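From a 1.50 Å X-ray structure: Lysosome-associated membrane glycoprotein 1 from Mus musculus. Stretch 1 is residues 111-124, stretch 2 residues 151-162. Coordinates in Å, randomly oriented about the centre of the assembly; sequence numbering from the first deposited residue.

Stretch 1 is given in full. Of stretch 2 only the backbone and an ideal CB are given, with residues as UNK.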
# COMPACT_ATOMS: atom_id res chain seq x y z
N LEU A 111 -4.04 0.67 8.31
CA LEU A 111 -2.70 0.34 8.77
C LEU A 111 -2.22 1.36 9.82
O LEU A 111 -1.06 1.76 9.83
CB LEU A 111 -1.72 0.28 7.58
CG LEU A 111 -2.19 -0.43 6.31
CD1 LEU A 111 -1.06 -0.48 5.27
CD2 LEU A 111 -2.72 -1.83 6.60
N GLN A 112 -3.13 1.76 10.69
CA GLN A 112 -2.84 2.82 11.64
C GLN A 112 -2.11 2.32 12.88
O GLN A 112 -2.51 1.32 13.48
CB GLN A 112 -4.13 3.52 12.06
CG GLN A 112 -3.92 4.70 13.01
CD GLN A 112 -5.17 5.52 13.23
OE1 GLN A 112 -5.34 6.59 12.63
NE2 GLN A 112 -6.06 5.03 14.09
N ALA A 113 -1.06 3.03 13.26
CA ALA A 113 -0.33 2.70 14.47
C ALA A 113 0.33 3.94 15.06
O ALA A 113 0.49 4.96 14.40
CB ALA A 113 0.73 1.63 14.19
N THR A 114 0.70 3.82 16.33
CA THR A 114 1.45 4.84 17.03
C THR A 114 2.80 5.11 16.38
O THR A 114 3.55 4.19 16.07
CB THR A 114 1.68 4.42 18.48
OG1 THR A 114 0.41 4.07 19.07
CG2 THR A 114 2.36 5.52 19.27
N VAL A 115 3.12 6.39 16.19
CA VAL A 115 4.42 6.78 15.67
C VAL A 115 5.53 6.23 16.57
O VAL A 115 5.50 6.41 17.79
CB VAL A 115 4.52 8.31 15.55
CG1 VAL A 115 5.94 8.73 15.25
CG2 VAL A 115 3.57 8.81 14.48
N GLY A 116 6.48 5.52 15.97
CA GLY A 116 7.54 4.87 16.72
C GLY A 116 7.29 3.39 16.99
O GLY A 116 8.20 2.66 17.41
N ASN A 117 6.05 2.96 16.78
CA ASN A 117 5.69 1.55 16.82
C ASN A 117 5.45 1.08 15.40
O ASN A 117 5.38 1.90 14.48
CB ASN A 117 4.44 1.32 17.66
CG ASN A 117 4.71 1.39 19.15
OD1 ASN A 117 5.85 1.42 19.58
ND2 ASN A 117 3.64 1.39 19.94
N SER A 118 5.33 -0.22 15.21
CA SER A 118 4.95 -0.76 13.90
C SER A 118 3.55 -1.36 13.92
O SER A 118 3.08 -1.84 14.96
CB SER A 118 5.98 -1.80 13.42
OG SER A 118 6.11 -2.89 14.32
N TYR A 119 2.88 -1.29 12.78
CA TYR A 119 1.60 -1.95 12.58
C TYR A 119 1.85 -3.35 12.06
O TYR A 119 2.65 -3.51 11.15
CB TYR A 119 0.72 -1.17 11.59
CG TYR A 119 -0.59 -1.86 11.27
CD1 TYR A 119 -1.70 -1.69 12.08
CD2 TYR A 119 -0.72 -2.69 10.15
CE1 TYR A 119 -2.90 -2.32 11.80
CE2 TYR A 119 -1.91 -3.33 9.87
CZ TYR A 119 -3.00 -3.14 10.69
OH TYR A 119 -4.20 -3.76 10.41
N LYS A 120 1.17 -4.34 12.62
CA LYS A 120 1.30 -5.71 12.14
C LYS A 120 -0.05 -6.40 12.06
O LYS A 120 -0.87 -6.29 12.97
CB LYS A 120 2.25 -6.51 13.04
CG LYS A 120 2.56 -7.91 12.50
CD LYS A 120 3.58 -8.62 13.37
CE LYS A 120 3.85 -10.03 12.84
NZ LYS A 120 4.71 -10.81 13.77
N CYS A 121 -0.29 -7.11 10.96
CA CYS A 121 -1.52 -7.87 10.83
C CYS A 121 -1.33 -9.01 9.85
O CYS A 121 -0.79 -8.82 8.77
CB CYS A 121 -2.66 -6.96 10.39
SG CYS A 121 -4.30 -7.74 10.57
N ASN A 122 -1.76 -10.21 10.25
CA ASN A 122 -1.69 -11.40 9.40
C ASN A 122 -3.07 -11.82 8.91
O ASN A 122 -3.24 -12.87 8.29
CB ASN A 122 -1.04 -12.55 10.17
CG ASN A 122 0.44 -12.32 10.42
OD1 ASN A 122 1.19 -11.97 9.51
ND2 ASN A 122 0.86 -12.49 11.67
N THR A 123 -4.06 -10.98 9.20
CA THR A 123 -5.43 -11.20 8.73
C THR A 123 -5.66 -10.33 7.50
O THR A 123 -5.47 -9.12 7.56
CB THR A 123 -6.47 -10.87 9.81
OG1 THR A 123 -6.26 -11.71 10.95
CG2 THR A 123 -7.89 -11.09 9.29
N GLU A 124 -6.05 -10.96 6.40
CA GLU A 124 -6.33 -10.27 5.15
C GLU A 124 -7.28 -9.09 5.33
O GLU A 124 -8.37 -9.25 5.87
CB GLU A 124 -6.91 -11.28 4.16
CG GLU A 124 -6.99 -10.87 2.71
CD GLU A 124 -7.36 -12.04 1.82
OE1 GLU A 124 -7.65 -11.83 0.62
OE2 GLU A 124 -7.36 -13.19 2.32
N UNK A 151 15.09 -0.13 12.21
CA UNK A 151 14.34 -1.36 12.43
C UNK A 151 12.94 -1.06 12.94
O UNK A 151 12.68 0.06 13.39
CB UNK A 151 15.08 -2.27 13.42
N UNK A 152 12.04 -2.04 12.84
CA UNK A 152 10.67 -1.88 13.33
C UNK A 152 10.65 -1.60 14.82
O UNK A 152 11.38 -2.24 15.58
CB UNK A 152 9.84 -3.13 13.02
N UNK A 153 9.78 -0.68 15.22
CA UNK A 153 9.47 -0.49 16.63
C UNK A 153 8.53 -1.57 17.12
O UNK A 153 8.12 -2.46 16.38
CB UNK A 153 8.86 0.89 16.87
N UNK A 154 8.16 -1.48 18.40
CA UNK A 154 7.30 -2.48 19.01
C UNK A 154 5.98 -2.64 18.27
O UNK A 154 5.41 -1.68 17.74
CB UNK A 154 7.03 -2.11 20.47
N UNK A 155 5.50 -3.87 18.23
CA UNK A 155 4.37 -4.25 17.40
C UNK A 155 3.00 -3.91 17.98
O UNK A 155 2.70 -4.23 19.14
CB UNK A 155 4.44 -5.75 17.13
N UNK A 156 2.18 -3.24 17.18
CA UNK A 156 0.76 -3.10 17.47
C UNK A 156 0.02 -4.03 16.53
O UNK A 156 -0.10 -3.75 15.34
CB UNK A 156 0.29 -1.65 17.32
N UNK A 157 -0.44 -5.15 17.06
CA UNK A 157 -1.04 -6.19 16.23
C UNK A 157 -2.54 -5.99 16.10
O UNK A 157 -3.22 -5.72 17.10
CB UNK A 157 -0.74 -7.57 16.81
N UNK A 158 -3.06 -6.12 14.89
CA UNK A 158 -4.50 -6.01 14.65
C UNK A 158 -5.27 -6.98 15.55
O UNK A 158 -4.83 -8.10 15.79
CB UNK A 158 -4.82 -6.28 13.18
N UNK A 159 -6.41 -6.52 16.05
CA UNK A 159 -7.22 -7.30 16.98
C UNK A 159 -7.62 -8.65 16.37
O UNK A 159 -7.68 -9.67 17.07
CB UNK A 159 -8.47 -6.51 17.38
N UNK A 160 -7.86 -8.65 15.06
CA UNK A 160 -8.34 -9.83 14.35
C UNK A 160 -7.36 -11.00 14.39
O UNK A 160 -7.76 -12.15 14.17
CB UNK A 160 -8.64 -9.47 12.89
N UNK A 161 -6.09 -10.73 14.66
CA UNK A 161 -5.08 -11.78 14.75
C UNK A 161 -5.23 -12.57 16.05
O UNK A 161 -4.59 -13.61 16.22
CB UNK A 161 -3.68 -11.18 14.66
N UNK A 162 -6.06 -12.08 16.96
CA UNK A 162 -6.35 -12.79 18.19
C UNK A 162 -7.13 -14.07 17.92
O UNK A 162 -7.82 -14.17 16.90
CB UNK A 162 -7.13 -11.89 19.15

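Position 151 has nothing of stretch 1 within 5.5 Å of its ideal CB, so many side chains would suit; the residue is Arg151, which makes no contact here. At 152 the CB points sideways, 4.0 Å from Ser118 OG, leaving room for a medium or large side chain. Phe152 lies obliquely beside Ser118, its CD1 3.7 Å from Ser118 CB.

Position 153 is far stricter. An ideal CB would lie 2.0 Å from Gly116 O, a clash. Glycine alone fits: Gly153 brings its CA to 3.5 Å from Gly116 O in a CA-H...O contact, and its O accepts a hydrogen bond from Ser118 OG at 2.9 Å.

At 154 the CB points sideways, 3.8 Å from Asn117 OD1, and small or polar residues would serve. Ser154 works mainly through its backbone, where its O takes the hydrogen bond of Ser118 N at 2.9 Å and opens a parallel ladder.

Position 155 pairs with Ser118, its CB on the sheet face shared with Ser118 and Lys120. A beta-branched or other apolar residue could cover the lysine's aliphatic stem; Val155 does so, CG1 reaching 3.6 Å from Lys120 CB.

Position 156 lies on the Tyr119 face. Its backbone spans the ladder, N to Ser118 O at 2.8 Å and O from Lys120 N at 3.1 Å. Nearby, Thr114 N, Thr114 OG1 and Asn117 ND2 offer donors around the turn from Thr114 to Asn117, which favours a carboxylate, with two acceptor oxygens, on an arm as long as glutamate's. Glu156 accepts from Thr114 N at OE1 (3.1 Å), and at OE2 from Thr114 OG1 (2.7 Å) and Asn117 ND2 (2.9 Å). A water donates to both Gln112 O and Glu156 OE1.

Position 157 returns to the Lys120 face, its ideal CB 4.1 Å from Lys120 O, and tolerates many polar chains. Glu157 lies there.

At 158 the CB points toward stretch 1, only 3.0 Å from Cys121 SG: too tight for an ordinary contact, right for a disulfide. Cys158 closes it, its SG 2.0 Å from Cys121 SG, while its N donates to Lys120 O.

Position 159 points away and is free; Val159 touches nothing here. At 160 the CB points toward stretch 1, and several polar residues would do; Gln160 packs by its CB, 3.8 Å from Thr123 OG1, and its side chain makes no hydrogen bond across.

Position 161 points sideways, yet Asn122 N and Thr123 OG1 lie within reach of a short acceptor. Asp161 meets them, Asn122 N to OD2 at 2.8 Å and Thr123 OG1 to OD1 at 2.7 Å. At 162 an ideal CB would point away from stretch 1, which sets no preference; the residue is Gly162.

Stretch 2 (151-162) RFGSVEECVQDG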
# COMPACT_ATOMS: atom_id res chain seq x y z
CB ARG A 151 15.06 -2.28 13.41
CG ARG A 151 15.19 -1.70 14.81
CD ARG A 151 15.97 -2.66 15.68
NE ARG A 151 16.15 -2.18 17.05
CZ ARG A 151 16.80 -2.87 17.98
NH1 ARG A 151 17.30 -4.06 17.68
NH2 ARG A 151 16.94 -2.39 19.21
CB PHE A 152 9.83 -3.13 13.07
CG PHE A 152 9.42 -3.32 11.64
CD1 PHE A 152 8.70 -2.34 10.97
CD2 PHE A 152 9.71 -4.51 10.98
CE1 PHE A 152 8.31 -2.53 9.64
CE2 PHE A 152 9.32 -4.70 9.66
CZ PHE A 152 8.62 -3.71 8.99
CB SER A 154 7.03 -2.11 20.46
OG SER A 154 8.24 -2.08 21.17
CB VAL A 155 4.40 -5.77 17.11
CG1 VAL A 155 3.09 -6.24 16.51
CG2 VAL A 155 5.57 -6.10 16.19
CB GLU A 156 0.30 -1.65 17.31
CG GLU A 156 1.08 -0.69 18.19
CD GLU A 156 0.50 0.71 18.24
OE1 GLU A 156 -0.28 1.08 17.34
OE2 GLU A 156 0.84 1.44 19.20
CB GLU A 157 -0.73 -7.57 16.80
CG GLU A 157 -1.03 -8.72 15.85
CD GLU A 157 -0.32 -10.01 16.25
OE1 GLU A 157 0.01 -10.17 17.44
OE2 GLU A 157 -0.08 -10.85 15.36
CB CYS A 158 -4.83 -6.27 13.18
SG CYS A 158 -4.44 -7.94 12.60
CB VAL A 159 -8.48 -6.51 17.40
CG1 VAL A 159 -9.37 -7.34 18.31
CG2 VAL A 159 -8.08 -5.21 18.08
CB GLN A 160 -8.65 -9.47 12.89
CG GLN A 160 -9.80 -8.49 12.72
CD GLN A 160 -9.37 -7.03 12.79
OE1 GLN A 160 -8.32 -6.70 13.34
NE2 GLN A 160 -10.19 -6.15 12.23
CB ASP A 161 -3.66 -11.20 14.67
CG ASP A 161 -3.20 -10.98 13.24
OD1 ASP A 161 -3.95 -11.32 12.30
OD2 ASP A 161 -2.07 -10.47 13.06
O HOH W 1 -2.33 0.04 15.86
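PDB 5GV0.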